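Side-chain contact in natural cytotoxicity triggering receptor 2 (Homo sapiens, PDB 1HKF), which serves as an activating receptor on natural killer cells and may increase the efficiency with which activated cells lyse tumour cells: residues L20-V23 with A24-L28. Numbering follows the deposited sequence.
Sequences LQSV and AGQTL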
ATOM      1  N   LEU A  20      -2.457   8.805   6.908  1.00 28.09           N
ATOM      2  CA  LEU A  20      -1.935   7.519   6.404  1.00 29.36           C
ATOM      3  C   LEU A  20      -0.666   7.297   7.219  1.00 27.17           C
ATOM      4  O   LEU A  20       0.109   8.206   7.402  1.00 28.08           O
ATOM      5  CB  LEU A  20      -1.563   7.635   4.927  1.00 28.56           C
ATOM      6  CG  LEU A  20      -2.741   8.028   4.024  1.00 28.09           C
ATOM      7  CD1 LEU A  20      -2.276   7.865   2.622  1.00 26.19           C
ATOM      8  CD2 LEU A  20      -3.948   7.131   4.252  1.00 26.34           C
ATOM      9  N   GLN A  21      -0.423   6.087   7.660  1.00 27.23           N
ATOM     10  CA  GLN A  21       0.759   5.861   8.505  1.00 27.36           C
ATOM     11  C   GLN A  21       1.482   4.574   8.133  1.00 25.85           C
ATOM     12  O   GLN A  21       0.854   3.535   7.983  1.00 22.99           O
ATOM     13  CB  GLN A  21       0.306   5.793   9.984  1.00 26.83           C
ATOM     14  CG  GLN A  21       1.394   5.377  10.951  1.00 30.67           C
ATOM     15  CD  GLN A  21       1.083   5.707  12.447  1.00 33.19           C
ATOM     16  OE1 GLN A  21      -0.036   6.172  12.815  1.00 28.89           O
ATOM     17  NE2 GLN A  21       2.084   5.467  13.306  1.00 29.78           N
ATOM     18  N   SER A  22       2.799   4.629   8.025  1.00 25.87           N
ATOM     19  CA  SER A  22       3.536   3.395   7.730  1.00 28.74           C
ATOM     20  C   SER A  22       4.923   3.527   8.361  1.00 29.17           C
ATOM     21  O   SER A  22       5.138   4.419   9.164  1.00 30.89           O
ATOM     22  CB  SER A  22       3.706   3.207   6.219  1.00 30.96           C
ATOM     23  OG  SER A  22       4.145   1.893   5.906  1.00 32.76           O
ATOM     24  N   VAL A  23       5.852   2.642   7.993  1.00 27.67           N
ATOM     25  CA  VAL A  23       7.196   2.686   8.528  1.00 25.95           C
ATOM     26  C   VAL A  23       8.193   2.681   7.410  1.00 25.29           C
ATOM     27  O   VAL A  23       7.888   2.249   6.298  1.00 26.92           O
ATOM     28  CB  VAL A  23       7.470   1.517   9.535  1.00 27.88           C
ATOM     29  CG1 VAL A  23       6.515   1.650  10.734  1.00 26.05           C
ATOM     30  CG2 VAL A  23       7.309   0.163   8.895  1.00 25.00           C
ATOM     31  N   ALA A  24       9.389   3.194   7.695  1.00 25.25           N
ATOM     32  CA  ALA A  24      10.423   3.315   6.713  1.00 24.96           C
ATOM     33  C   ALA A  24      10.688   2.002   5.999  1.00 25.75           C
ATOM     34  O   ALA A  24      10.601   0.925   6.585  1.00 27.87           O
ATOM     35  CB  ALA A  24      11.663   3.860   7.348  1.00 25.87           C
ATOM     36  N   GLY A  25      10.982   2.098   4.707  1.00 27.77           N
ATOM     37  CA  GLY A  25      11.189   0.917   3.901  1.00 25.32           C
ATOM     38  C   GLY A  25       9.887   0.440   3.284  1.00 27.64           C
ATOM     39  O   GLY A  25       9.927  -0.161   2.225  1.00 26.86           O
ATOM     40  N   GLN A  26       8.719   0.663   3.909  1.00 27.34           N
ATOM     41  CA  GLN A  26       7.512   0.155   3.280  1.00 27.89           C
ATOM     42  C   GLN A  26       7.115   0.894   2.030  1.00 28.79           C
ATOM     43  O   GLN A  26       7.732   1.895   1.645  1.00 27.29           O
ATOM     44  CB  GLN A  26       6.336   0.189   4.228  1.00 29.39           C
ATOM     45  CG  GLN A  26       6.584  -0.552   5.495  1.00 31.41           C
ATOM     46  CD  GLN A  26       6.526  -2.036   5.301  1.00 30.89           C
ATOM     47  OE1 GLN A  26       5.544  -2.576   4.772  1.00 30.59           O
ATOM     48  NE2 GLN A  26       7.563  -2.711   5.742  1.00 27.43           N
ATOM     49  N   THR A  27       6.080   0.360   1.394  1.00 30.18           N
ATOM     50  CA  THR A  27       5.515   0.947   0.187  1.00 32.12           C
ATOM     51  C   THR A  27       4.113   1.450   0.491  1.00 32.78           C
ATOM     52  O   THR A  27       3.312   0.760   1.142  1.00 33.24           O
ATOM     53  CB  THR A  27       5.395  -0.066  -0.952  1.00 31.58           C
ATOM     54  OG1 THR A  27       6.689  -0.289  -1.526  1.00 30.46           O
ATOM     55  CG2 THR A  27       4.447   0.473  -2.045  1.00 31.45           C
ATOM     56  N   LEU A  28       3.820   2.667   0.055  1.00 33.23           N
ATOM     57  CA  LEU A  28       2.479   3.204   0.283  1.00 32.97           C
ATOM     58  C   LEU A  28       1.645   3.224  -0.989  1.00 32.50           C
ATOM     59  O   LEU A  28       2.132   3.645  -2.042  1.00 32.99           O
ATOM     60  CB  LEU A  28       2.536   4.620   0.797  1.00 33.60           C
ATOM     61  CG  LEU A  28       1.080   5.023   1.040  1.00 34.16           C
ATOM     62  CD1 LEU A  28       0.277   3.931   1.880  1.00 34.74           C
ATOM     63  CD2 LEU A  28       1.117   6.316   1.719  1.00 33.00           C
TER
HETATM   64  O   HOH W   1       2.855   0.931   3.924  1.00 35.27           O
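Val23 and Gln26 hold the bend together at two levels, backbone and side chain. Gln26 N donates to Val23 O over 3.0 Å, and this bond closes a type II beta turn through Ala24 and Gly25. Beside this bond the two side chains run alongside each other and point the same way, Val23 CG2 lying 3.5 Å from Gln26 CG. The glutamine chain folds over at chi2 (-75°), and its amide is held from outside the chain: OE1 accepts from the backbone N of Arg31 of the second subunit. Gly25 sits at the third position of the turn with positive phi, a backbone conformation that glycine takes easily. On the inner side of the bend Ser22 OG, anti to its own backbone N (chi1 -167°), reaches 3.2 Å from Gln26 CB. That hydroxyl is also 2.6 Å from a water, which donates to Thr27 O at 2.8 Å and so bridges the two arms where their backbones stand too far apart to pair. In this V-set immunoglobulin domain, which lies in the part of the receptor predicted to be extracellular, the bend crosses from one sheet of the sandwich to the other, carrying the chain from strand 18-22, which runs parallel to strand 111-121, to strand 28-33 at the border of the second sheet. Between the sheets Leu20 and Leu28 cross at about a right angle and meet through single methyls, CD1 of Leu20 being 3.8 Å from CD2 of Leu28; both leucines also pack on Leu119. Away from this buried side the packing thins: Ala24 is exposed at the turn, its CB directed away from the strand, although its backbone is hydrogen-bonded with Ser122.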